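Local coordinates for protein cytochrome C2, ISO-2 (Rhodospirillum centenum, PDB 1JDL) that carries electrons through a covalently bound heme, serving as electron donor to the oxidized bacteriochlorophyll in the photophosphorylation of purple photosynthetic bacteria, at residues P5-A10 with R108-A113; A17-G22 with V29-T34; A59-T64 with A77-F82. All coordinates share one frame; numbering follows the deposited sequence.

Contact 1: P5-A10 with R108-A113; sequences PAKGEA and RKDVVA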
loop_
_atom_site.group_PDB
_atom_site.type_symbol
_atom_site.label_atom_id
_atom_site.label_comp_id
_atom_site.label_asym_id
_atom_site.label_seq_id
_atom_site.Cartn_x
_atom_site.Cartn_y
_atom_site.Cartn_z
ATOM N N PRO A 5 5.673 0.133 16.552
ATOM C CA PRO A 5 4.305 -0.333 16.301
ATOM C C PRO A 5 3.251 0.284 17.219
ATOM O O PRO A 5 2.092 0.426 16.829
ATOM C CB PRO A 5 4.420 -1.850 16.465
ATOM C CG PRO A 5 5.542 -2.003 17.449
ATOM C CD PRO A 5 6.542 -0.983 16.963
ATOM N N ALA A 6 3.652 0.652 18.434
ATOM C CA ALA A 6 2.727 1.265 19.384
ATOM C C ALA A 6 2.272 2.610 18.834
ATOM O O ALA A 6 1.085 2.942 18.874
ATOM C CB ALA A 6 3.405 1.450 20.737
ATOM N N LYS A 7 3.222 3.387 18.324
ATOM C CA LYS A 7 2.905 4.683 17.742
ATOM C C LYS A 7 2.251 4.440 16.385
ATOM O O LYS A 7 1.384 5.198 15.954
ATOM C CB LYS A 7 4.173 5.520 17.560
ATOM C CG LYS A 7 3.914 6.886 16.942
ATOM C CD LYS A 7 2.968 7.707 17.806
ATOM C CE LYS A 7 2.577 9.007 17.125
ATOM N NZ LYS A 7 1.834 8.759 15.856
ATOM N N GLY A 8 2.673 3.368 15.720
ATOM C CA GLY A 8 2.118 3.036 14.422
ATOM C C GLY A 8 0.618 2.828 14.461
ATOM O O GLY A 8 -0.086 3.170 13.510
ATOM N N GLU A 9 0.124 2.267 15.561
ATOM C CA GLU A 9 -1.304 2.014 15.712
ATOM C C GLU A 9 -2.074 3.332 15.720
ATOM O O GLU A 9 -3.209 3.406 15.247
ATOM C CB GLU A 9 -1.575 1.245 17.009
ATOM C CG GLU A 9 -3.038 0.893 17.218
ATOM C CD GLU A 9 -3.272 0.094 18.487
ATOM O OE1 GLU A 9 -4.437 -0.269 18.752
ATOM O OE2 GLU A 9 -2.293 -0.169 19.220
ATOM N N ALA A 10 -1.443 4.370 16.260
ATOM C CA ALA A 10 -2.049 5.693 16.325
ATOM C C ALA A 10 -2.046 6.323 14.935
ATOM O O ALA A 10 -3.010 6.974 14.531
ATOM C CB ALA A 10 -1.278 6.574 17.304
ATOM N N ARG A 108 5.552 7.155 8.677
ATOM C CA ARG A 108 5.599 6.065 7.712
ATOM C C ARG A 108 6.289 4.855 8.324
ATOM O O ARG A 108 5.799 3.735 8.212
ATOM C CB ARG A 108 6.334 6.498 6.442
ATOM C CG ARG A 108 5.471 7.280 5.466
ATOM C CD ARG A 108 6.269 7.665 4.236
ATOM N NE ARG A 108 7.176 8.780 4.495
ATOM C CZ ARG A 108 8.332 8.966 3.866
ATOM N NH1 ARG A 108 8.733 8.105 2.941
ATOM N NH2 ARG A 108 9.085 10.021 4.153
ATOM N N LYS A 109 7.431 5.077 8.974
ATOM C CA LYS A 109 8.156 3.975 9.600
ATOM C C LYS A 109 7.296 3.286 10.655
ATOM O O LYS A 109 7.256 2.056 10.732
ATOM C CB LYS A 109 9.441 4.475 10.270
ATOM C CG LYS A 109 10.503 4.994 9.324
ATOM C CD LYS A 109 11.761 5.345 10.104
ATOM C CE LYS A 109 12.863 5.861 9.198
ATOM N NZ LYS A 109 14.096 6.160 9.979
ATOM N N ASP A 110 6.607 4.084 11.465
ATOM C CA ASP A 110 5.770 3.549 12.531
ATOM C C ASP A 110 4.545 2.795 12.035
ATOM O O ASP A 110 4.222 1.726 12.550
ATOM C CB ASP A 110 5.318 4.665 13.479
ATOM C CG ASP A 110 6.475 5.315 14.216
ATOM O OD1 ASP A 110 7.469 4.615 14.505
ATOM O OD2 ASP A 110 6.381 6.525 14.520
ATOM N N VAL A 111 3.854 3.342 11.043
ATOM C CA VAL A 111 2.668 2.662 10.549
ATOM C C VAL A 111 3.061 1.338 9.890
ATOM O O VAL A 111 2.330 0.352 9.981
ATOM C CB VAL A 111 1.857 3.563 9.579
ATOM C CG1 VAL A 111 2.528 3.643 8.221
ATOM C CG2 VAL A 111 0.427 3.036 9.471
ATOM N N VAL A 112 4.225 1.304 9.248
ATOM C CA VAL A 112 4.692 0.068 8.622
ATOM C C VAL A 112 5.061 -0.944 9.714
ATOM O O VAL A 112 4.819 -2.143 9.570
ATOM C CB VAL A 112 5.900 0.336 7.701
ATOM C CG1 VAL A 112 6.533 -0.973 7.249
ATOM C CG2 VAL A 112 5.436 1.126 6.486
ATOM N N ALA A 113 5.638 -0.464 10.813
ATOM C CA ALA A 113 5.991 -1.356 11.916
ATOM C C ALA A 113 4.707 -1.980 12.462
ATOM O O ALA A 113 4.687 -3.142 12.875
ATOM C CB ALA A 113 6.714 -0.577 13.016
#

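Contact 2: A17-G22 with V29-T34; sequences ACHRVG and VGPALT. With HEM (protoporphyrin IX containing Fe), chain B.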
loop_
_atom_site.group_PDB
_atom_site.type_symbol
_atom_site.label_atom_id
_atom_site.label_comp_id
_atom_site.label_asym_id
_atom_site.label_seq_id
_atom_site.Cartn_x
_atom_site.Cartn_y
_atom_site.Cartn_z
ATOM N N ALA A 17 -10.212 5.138 7.783
ATOM C CA ALA A 17 -11.394 5.566 7.055
ATOM C C ALA A 17 -11.602 4.684 5.834
ATOM O O ALA A 17 -12.731 4.513 5.372
ATOM C CB ALA A 17 -11.249 7.022 6.625
ATOM N N CYS A 18 -10.516 4.104 5.328
ATOM C CA CYS A 18 -10.590 3.280 4.125
ATOM C C CYS A 18 -10.025 1.874 4.217
ATOM O O CYS A 18 -10.268 1.055 3.331
ATOM C CB CYS A 18 -9.876 3.994 2.986
ATOM S SG CYS A 18 -10.382 5.696 2.811
ATOM N N HIS A 19 -9.264 1.596 5.267
ATOM C CA HIS A 19 -8.648 0.283 5.427
ATOM C C HIS A 19 -8.930 -0.349 6.774
ATOM O O HIS A 19 -9.155 0.341 7.765
ATOM C CB HIS A 19 -7.134 0.388 5.300
ATOM C CG HIS A 19 -6.654 0.751 3.935
ATOM N ND1 HIS A 19 -6.671 -0.135 2.879
ATOM C CD2 HIS A 19 -6.074 1.881 3.468
ATOM C CE1 HIS A 19 -6.115 0.431 1.824
ATOM N NE2 HIS A 19 -5.742 1.654 2.156
ATOM N N ARG A 20 -8.885 -1.675 6.790
ATOM C CA ARG A 20 -9.084 -2.454 8.003
ATOM C C ARG A 20 -7.962 -3.480 8.099
ATOM O O ARG A 20 -7.423 -3.922 7.084
ATOM C CB ARG A 20 -10.435 -3.174 7.959
ATOM C CG ARG A 20 -11.629 -2.254 8.119
ATOM C CD ARG A 20 -11.892 -1.940 9.581
ATOM N NE ARG A 20 -12.963 -0.960 9.743
ATOM C CZ ARG A 20 -12.838 0.329 9.446
ATOM N NH1 ARG A 20 -11.688 0.788 8.975
ATOM N NH2 ARG A 20 -13.861 1.156 9.614
ATOM N N VAL A 21 -7.598 -3.831 9.328
ATOM C CA VAL A 21 -6.570 -4.831 9.582
ATOM C C VAL A 21 -7.112 -5.700 10.710
ATOM O O VAL A 21 -8.032 -5.295 11.413
ATOM C CB VAL A 21 -5.229 -4.197 10.025
ATOM C CG1 VAL A 21 -4.619 -3.416 8.870
ATOM C CG2 VAL A 21 -5.447 -3.289 11.230
ATOM N N GLY A 22 -6.552 -6.893 10.873
ATOM C CA GLY A 22 -7.012 -7.784 11.925
ATOM C C GLY A 22 -7.747 -8.991 11.378
ATOM O O GLY A 22 -7.864 -9.145 10.160
ATOM N N VAL A 29 -13.401 1.113 1.253
ATOM C CA VAL A 29 -13.059 1.906 0.083
ATOM C C VAL A 29 -11.715 1.387 -0.425
ATOM O O VAL A 29 -11.444 1.391 -1.627
ATOM C CB VAL A 29 -12.947 3.405 0.437
ATOM C CG1 VAL A 29 -12.321 4.172 -0.714
ATOM C CG2 VAL A 29 -14.336 3.961 0.747
ATOM N N GLY A 30 -10.885 0.937 0.513
ATOM C CA GLY A 30 -9.583 0.384 0.180
ATOM C C GLY A 30 -9.516 -1.082 0.583
ATOM O O GLY A 30 -10.336 -1.540 1.376
ATOM N N PRO A 31 -8.545 -1.849 0.065
ATOM C CA PRO A 31 -8.432 -3.269 0.411
ATOM C C PRO A 31 -7.963 -3.543 1.834
ATOM O O PRO A 31 -7.268 -2.726 2.447
ATOM C CB PRO A 31 -7.451 -3.799 -0.633
ATOM C CG PRO A 31 -6.563 -2.615 -0.888
ATOM C CD PRO A 31 -7.547 -1.468 -0.951
ATOM N N ALA A 32 -8.346 -4.703 2.362
ATOM C CA ALA A 32 -7.933 -5.086 3.707
ATOM C C ALA A 32 -6.410 -5.135 3.696
ATOM O O ALA A 32 -5.807 -5.520 2.693
ATOM C CB ALA A 32 -8.509 -6.459 4.068
ATOM N N LEU A 33 -5.783 -4.744 4.799
ATOM C CA LEU A 33 -4.329 -4.738 4.842
ATOM C C LEU A 33 -3.712 -5.842 5.683
ATOM O O LEU A 33 -2.504 -5.849 5.930
ATOM C CB LEU A 33 -3.824 -3.364 5.294
ATOM C CG LEU A 33 -4.151 -2.240 4.301
ATOM C CD1 LEU A 33 -3.678 -0.907 4.869
ATOM C CD2 LEU A 33 -3.477 -2.518 2.963
ATOM N N THR A 34 -4.536 -6.785 6.127
ATOM C CA THR A 34 -4.005 -7.903 6.891
ATOM C C THR A 34 -3.193 -8.746 5.905
ATOM O O THR A 34 -3.678 -9.084 4.823
ATOM C CB THR A 34 -5.133 -8.761 7.481
ATOM O OG1 THR A 34 -5.969 -7.943 8.306
ATOM C CG2 THR A 34 -4.558 -9.887 8.329
HETATM C CHA HEM B . -4.374 0.938 -1.568
HETATM C CHB HEM B . -1.802 1.648 2.450
HETATM C CHC HEM B . -4.749 5.278 3.669
HETATM C CHD HEM B . -7.589 4.196 -0.036
HETATM C C1A HEM B . -3.372 0.852 -0.599
HETATM C C2A HEM B . -2.219 -0.012 -0.692
HETATM C C3A HEM B . -1.501 0.203 0.442
HETATM C C4A HEM B . -2.221 1.180 1.223
HETATM C CMA HEM B . -0.161 -0.414 0.812
HETATM C CAA HEM B . -1.982 -1.066 -1.782
HETATM C CBA HEM B . -2.654 -2.357 -1.315
HETATM C CGA HEM B . -2.626 -3.489 -2.346
HETATM O O1A HEM B . -1.989 -3.344 -3.408
HETATM O O2A HEM B . -3.244 -4.540 -2.079
HETATM C C1B HEM B . -2.409 2.686 3.141
HETATM C C2B HEM B . -1.938 3.225 4.392
HETATM C C3B HEM B . -2.644 4.380 4.585
HETATM C C4B HEM B . -3.684 4.392 3.629
HETATM C CMB HEM B . -0.887 2.578 5.284
HETATM C CAB HEM B . -2.322 5.540 5.320
HETATM C CBB HEM B . -1.051 5.845 6.095
HETATM C C1C HEM B . -5.751 5.333 2.743
HETATM C C2C HEM B . -6.861 6.261 2.778
HETATM C C3C HEM B . -7.549 6.050 1.643
HETATM C C4C HEM B . -7.016 4.841 1.049
HETATM C CMC HEM B . -7.183 7.254 3.897
HETATM C CAC HEM B . -8.477 6.886 0.983
HETATM C CBC HEM B . -9.136 8.181 1.445
HETATM C C1D HEM B . -7.009 3.163 -0.737
HETATM C C2D HEM B . -7.544 2.623 -1.965
HETATM C C3D HEM B . -6.607 1.756 -2.452
HETATM C C4D HEM B . -5.505 1.764 -1.484
HETATM C CMD HEM B . -8.867 2.998 -2.638
HETATM C CAD HEM B . -6.658 1.024 -3.797
HETATM C CBD HEM B . -5.937 1.919 -4.812
HETATM C CGD HEM B . -6.013 1.412 -6.238
HETATM O O1D HEM B . -5.485 2.109 -7.131
HETATM O O2D HEM B . -6.590 0.328 -6.477
HETATM N NA HEM B . -3.359 1.596 0.568
HETATM N NB HEM B . -3.495 3.396 2.673
HETATM N NC HEM B . -5.840 4.473 1.662
HETATM N ND HEM B . -5.765 2.635 -0.433
HETATM FE FE HEM B . -4.594 3.059 1.104
HETATM O O HOH W 1 -10.267 -2.560 4.268
#

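Contact 3: A59-T64 with A77-F82; sequences AGLHWT and AFLRKF. With HEM (protoporphyrin IX containing Fe), chain B.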
loop_
_atom_site.group_PDB
_atom_site.type_symbol
_atom_site.label_atom_id
_atom_site.label_comp_id
_atom_site.label_asym_id
_atom_site.label_seq_id
_atom_site.Cartn_x
_atom_site.Cartn_y
_atom_site.Cartn_z
ATOM N N ALA A 59 3.743 -6.442 -12.792
ATOM C CA ALA A 59 5.096 -6.072 -13.197
ATOM C C ALA A 59 6.120 -6.441 -12.123
ATOM O O ALA A 59 7.310 -6.158 -12.271
ATOM C CB ALA A 59 5.166 -4.581 -13.503
ATOM N N GLY A 60 5.652 -7.054 -11.036
ATOM C CA GLY A 60 6.561 -7.487 -9.986
ATOM C C GLY A 60 6.526 -6.778 -8.646
ATOM O O GLY A 60 7.297 -7.121 -7.743
ATOM N N LEU A 61 5.640 -5.804 -8.486
ATOM C CA LEU A 61 5.590 -5.079 -7.221
ATOM C C LEU A 61 4.987 -5.875 -6.063
ATOM O O LEU A 61 3.846 -6.338 -6.132
ATOM C CB LEU A 61 4.820 -3.763 -7.390
ATOM C CG LEU A 61 4.682 -2.915 -6.119
ATOM C CD1 LEU A 61 6.062 -2.518 -5.589
ATOM C CD2 LEU A 61 3.837 -1.683 -6.428
ATOM N N HIS A 62 5.779 -6.038 -5.009
ATOM C CA HIS A 62 5.348 -6.725 -3.794
ATOM C C HIS A 62 5.529 -5.696 -2.693
ATOM O O HIS A 62 6.473 -4.897 -2.736
ATOM C CB HIS A 62 6.214 -7.963 -3.555
ATOM C CG HIS A 62 5.986 -9.041 -4.566
ATOM N ND1 HIS A 62 5.210 -10.151 -4.311
ATOM C CD2 HIS A 62 6.365 -9.136 -5.862
ATOM C CE1 HIS A 62 5.117 -10.882 -5.411
ATOM N NE2 HIS A 62 5.809 -10.287 -6.365
ATOM N N TRP A 63 4.628 -5.694 -1.715
ATOM C CA TRP A 63 4.710 -4.709 -0.649
ATOM C C TRP A 63 5.680 -5.005 0.484
ATOM O O TRP A 63 5.276 -5.300 1.616
ATOM C CB TRP A 63 3.317 -4.427 -0.086
ATOM C CG TRP A 63 2.439 -3.722 -1.078
ATOM C CD1 TRP A 63 1.263 -4.173 -1.598
ATOM C CD2 TRP A 63 2.696 -2.455 -1.699
ATOM N NE1 TRP A 63 0.768 -3.267 -2.507
ATOM C CE2 TRP A 63 1.627 -2.203 -2.588
ATOM C CE3 TRP A 63 3.728 -1.510 -1.591
ATOM C CZ2 TRP A 63 1.557 -1.040 -3.371
ATOM C CZ3 TRP A 63 3.661 -0.349 -2.371
ATOM C CH2 TRP A 63 2.579 -0.129 -3.250
ATOM N N THR A 64 6.965 -4.928 0.169
ATOM C CA THR A 64 7.997 -5.120 1.174
ATOM C C THR A 64 7.913 -3.873 2.056
ATOM O O THR A 64 7.380 -2.844 1.637
ATOM C CB THR A 64 9.390 -5.172 0.541
ATOM O OG1 THR A 64 9.628 -3.961 -0.189
ATOM C CG2 THR A 64 9.498 -6.360 -0.401
ATOM N N ALA A 77 3.115 8.733 -7.766
ATOM C CA ALA A 77 4.503 8.887 -8.183
ATOM C C ALA A 77 5.266 7.576 -8.077
ATOM O O ALA A 77 6.013 7.214 -8.983
ATOM C CB ALA A 77 5.186 9.961 -7.346
ATOM N N PHE A 78 5.069 6.861 -6.973
ATOM C CA PHE A 78 5.757 5.593 -6.767
ATOM C C PHE A 78 5.370 4.545 -7.806
ATOM O O PHE A 78 6.231 3.901 -8.403
ATOM C CB PHE A 78 5.457 5.044 -5.371
ATOM C CG PHE A 78 6.133 3.732 -5.083
ATOM C CD1 PHE A 78 7.458 3.694 -4.655
ATOM C CD2 PHE A 78 5.456 2.532 -5.281
ATOM C CE1 PHE A 78 8.101 2.473 -4.428
ATOM C CE2 PHE A 78 6.087 1.306 -5.057
ATOM C CZ PHE A 78 7.411 1.277 -4.631
ATOM N N LEU A 79 4.070 4.368 -8.010
ATOM C CA LEU A 79 3.571 3.386 -8.962
ATOM C C LEU A 79 3.975 3.672 -10.402
ATOM O O LEU A 79 4.331 2.757 -11.145
ATOM C CB LEU A 79 2.052 3.295 -8.860
ATOM C CG LEU A 79 1.513 2.717 -7.552
ATOM C CD1 LEU A 79 -0.002 2.864 -7.511
ATOM C CD2 LEU A 79 1.916 1.256 -7.438
ATOM N N ARG A 80 3.917 4.936 -10.803
ATOM C CA ARG A 80 4.292 5.306 -12.161
ATOM C C ARG A 80 5.769 5.040 -12.416
ATOM O O ARG A 80 6.141 4.530 -13.476
ATOM C CB ARG A 80 3.965 6.780 -12.411
ATOM C CG ARG A 80 2.477 7.024 -12.602
ATOM C CD ARG A 80 2.133 8.504 -12.688
ATOM N NE ARG A 80 0.706 8.698 -12.938
ATOM C CZ ARG A 80 0.038 9.818 -12.676
ATOM N NH1 ARG A 80 0.665 10.860 -12.146
ATOM N NH2 ARG A 80 -1.259 9.895 -12.944
ATOM N N LYS A 81 6.611 5.369 -11.442
ATOM C CA LYS A 81 8.043 5.145 -11.590
ATOM C C LYS A 81 8.363 3.659 -11.612
ATOM O O LYS A 81 9.223 3.216 -12.373
ATOM C CB LYS A 81 8.817 5.818 -10.456
ATOM C CG LYS A 81 10.305 5.509 -10.476
ATOM C CD LYS A 81 11.040 6.173 -9.327
ATOM C CE LYS A 81 12.487 5.700 -9.270
ATOM N NZ LYS A 81 13.171 5.873 -10.585
ATOM N N PHE A 82 7.672 2.883 -10.779
ATOM C CA PHE A 82 7.915 1.446 -10.734
ATOM C C PHE A 82 7.633 0.795 -12.084
ATOM O O PHE A 82 8.411 -0.033 -12.558
ATOM C CB PHE A 82 7.042 0.767 -9.673
ATOM C CG PHE A 82 7.330 -0.705 -9.517
ATOM C CD1 PHE A 82 8.303 -1.146 -8.628
ATOM C CD2 PHE A 82 6.671 -1.642 -10.305
ATOM C CE1 PHE A 82 8.620 -2.503 -8.528
ATOM C CE2 PHE A 82 6.979 -2.999 -10.217
ATOM C CZ PHE A 82 7.958 -3.430 -9.324
HETATM C CHA HEM B . -4.374 0.938 -1.568
HETATM C CHB HEM B . -1.802 1.648 2.450
HETATM C CHC HEM B . -4.749 5.278 3.669
HETATM C CHD HEM B . -7.589 4.196 -0.036
HETATM C C1A HEM B . -3.372 0.852 -0.599
HETATM C C2A HEM B . -2.219 -0.012 -0.692
HETATM C C3A HEM B . -1.501 0.203 0.442
HETATM C C4A HEM B . -2.221 1.180 1.223
HETATM C CMA HEM B . -0.161 -0.414 0.812
HETATM C CAA HEM B . -1.982 -1.066 -1.782
HETATM C CBA HEM B . -2.654 -2.357 -1.315
HETATM C CGA HEM B . -2.626 -3.489 -2.346
HETATM O O1A HEM B . -1.989 -3.344 -3.408
HETATM O O2A HEM B . -3.244 -4.540 -2.079
HETATM C C1B HEM B . -2.409 2.686 3.141
HETATM C C2B HEM B . -1.938 3.225 4.392
HETATM C C3B HEM B . -2.644 4.380 4.585
HETATM C C4B HEM B . -3.684 4.392 3.629
HETATM C CMB HEM B . -0.887 2.578 5.284
HETATM C CAB HEM B . -2.322 5.540 5.320
HETATM C CBB HEM B . -1.051 5.845 6.095
HETATM C C1C HEM B . -5.751 5.333 2.743
HETATM C C2C HEM B . -6.861 6.261 2.778
HETATM C C3C HEM B . -7.549 6.050 1.643
HETATM C C4C HEM B . -7.016 4.841 1.049
HETATM C CMC HEM B . -7.183 7.254 3.897
HETATM C CAC HEM B . -8.477 6.886 0.983
HETATM C CBC HEM B . -9.136 8.181 1.445
HETATM C C1D HEM B . -7.009 3.163 -0.737
HETATM C C2D HEM B . -7.544 2.623 -1.965
HETATM C C3D HEM B . -6.607 1.756 -2.452
HETATM C C4D HEM B . -5.505 1.764 -1.484
HETATM C CMD HEM B . -8.867 2.998 -2.638
HETATM C CAD HEM B . -6.658 1.024 -3.797
HETATM C CBD HEM B . -5.937 1.919 -4.812
HETATM C CGD HEM B . -6.013 1.412 -6.238
HETATM O O1D HEM B . -5.485 2.109 -7.131
HETATM O O2D HEM B . -6.590 0.328 -6.477
HETATM N NA HEM B . -3.359 1.596 0.568
HETATM N NB HEM B . -3.495 3.396 2.673
HETATM N NC HEM B . -5.840 4.473 1.662
HETATM N ND HEM B . -5.765 2.635 -0.433
HETATM FE FE HEM B . -4.594 3.059 1.104
#

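Contact 1: P5-A10 with R108-A113
The N-terminal helix and the C-terminal helix of the cytochrome c fold meet where Gly8 lies against Asp110 and Val111, a worked example of how a glycine lets two helices pack backbone to backbone. The axes of 5-10 and 108-113 approach to 6.8 Å and cross nearly at a right angle, -99°. Gly8 presents its CA to the backbone of the other helix: Gly8 CA lies 3.1 Å from Asp110 O, a CA-H...O contact with 135° at the hydrogen, so the two backbones approach with no side chain between them at this point. On one flank Pro5 meets Ala113, with Pro5 CD 4.0 Å from Ala113 CB. On the other, Asp110 reaches past Gly8 to the aliphatic root of Lys7, whose CG is anti to its backbone N (chi1 179°) and comes within 3.5 Å of Asp110 OD2. The lysine chain then bends at chi2 and chi4, leaving Lys7 NZ 5.2 Å from Asp110 OD2. The carboxylate has its partners elsewhere: OD1 accepts from the backbone N of Asp4, just ahead of the first helix, and OD2 from Gln106 NE2. Val111 points its CB away from the first helix, and its side chain comes close to the heme. The crossing therefore rests on close backbone approach and apolar contact, while any attraction between the Lys7 and Asp110 charges is probably modest and acts at a distance.

Contact 2: A17-G22 with V29-T34
His19 reaches from one loop segment, past Pro31 and Leu33 of the other, to the heme iron, and can be followed atom by atom. Its CB lies 3.7 Å from Leu33 CD1. With CG beside the backbone N and anti to the carbonyl carbon (chi1 -68°), the ring then runs under the leucine, whose CD1 sits over one face, 3.7 Å from the ring centroid, in a CH-pi contact. At the ring edge, ND1 donates to Pro31 O at 2.7 Å; the oxygen lies in the ring plane and the bond is fairly straight, 158° at the hydrogen. CE1 passes Pro31 CD, which also packs on the porphyrin, and at the tip NE2 binds the iron at 2.1 Å. Met98 supplies the other axial ligand. This is the histidine of the CXXCH heme-binding motif of c-type cytochromes, and Cys18 just before it is one of the two cysteines bound covalently to the heme. Together with the iron bond, the Pro31 bond fixes the rotation of the ring and, as in other cytochromes c, may lend the imidazole some anionic character. Backbone bonds from the residues before and after His19 join the two segments: Gly30 N donates to Cys18 O, and Leu33 N to Arg20 O at 2.9 Å with an almost linear N-H...O, 176°. The backbone of Gly30 passes close beside the imidazole, Gly30 C lying 3.8 Å from His19 ND1. Further along, Val21 CG1 packs on Leu33 CB at 3.7 Å, with Tyr114 and Leu115 of helix 105-115 also touching Val21. At the far end the hydroxyl of Thr34 closes the pairing, OG1 donating to Gly22 O at 2.9 Å.

Contact 3: A59-T64 with A77-F82
Leu61 is wedged among Phe78, Leu79 and Phe82, and it illustrates how one aliphatic side chain can fill the gap between a loop and a helix. The dense part of the contact is here. Leu61 CB lies over one face of the Phe82 ring, 3.9 Å from its centroid in a CH-pi contact, while the two methyls part beyond it: CD1 meets the edge of the Phe78 ring in its plane, with Phe78 CE2 at 3.9 Å, and CD2 reaches Leu79 CD2 at 3.7 Å. Phe82 has CG anti to its backbone N (chi1 -176°), which carries the ring across to the loop, where Phe82 CZ comes within 3.4 Å of Leu61 N. Toward solvent the contact thins. Exposed Gly60, in the Schellman motif that ends helix 51-58, offers backbone alone to Phe82, and Ala59 CB stands 4.1 Å from Phe82 CE2. At the inner end Trp63 touches Phe78 more lightly, its CZ3 4.0 Å from Phe78 CE2. The indole serves the heme instead: Trp63 NE1 donates to propionate oxygen O1A at 2.9 Å, and the heme methyl CMA lies over one ring face. Helix 75-85 thus covers a loop that runs from helix 51-58, whose Ala56 touches Leu61 and Leu79, to helix 65-71, where Asn67 packs against Leu61 and Phe78 and Thr64 is the N-cap.

From the N terminus, the chain forms helix 5-11 and enters the loop segment 17-22, which pairs with 29-34 in contact 2, a short closure with only six residues between. Helix 51-58 then leads into 59-64, and contact 3 joins this loop to helix 75-85, enclosing helix 65-71. Helix 105-115 finally returns to the start in contact 1. Contacts 2 and 3 thus follow one another in series, and both nest within the long loop closed by contact 1. Their centres lie about 19 Å apart on opposite sides of the chain's centre, yet both touch the heme, which lies between them, while contact 1 joins the chain's two terminal helices.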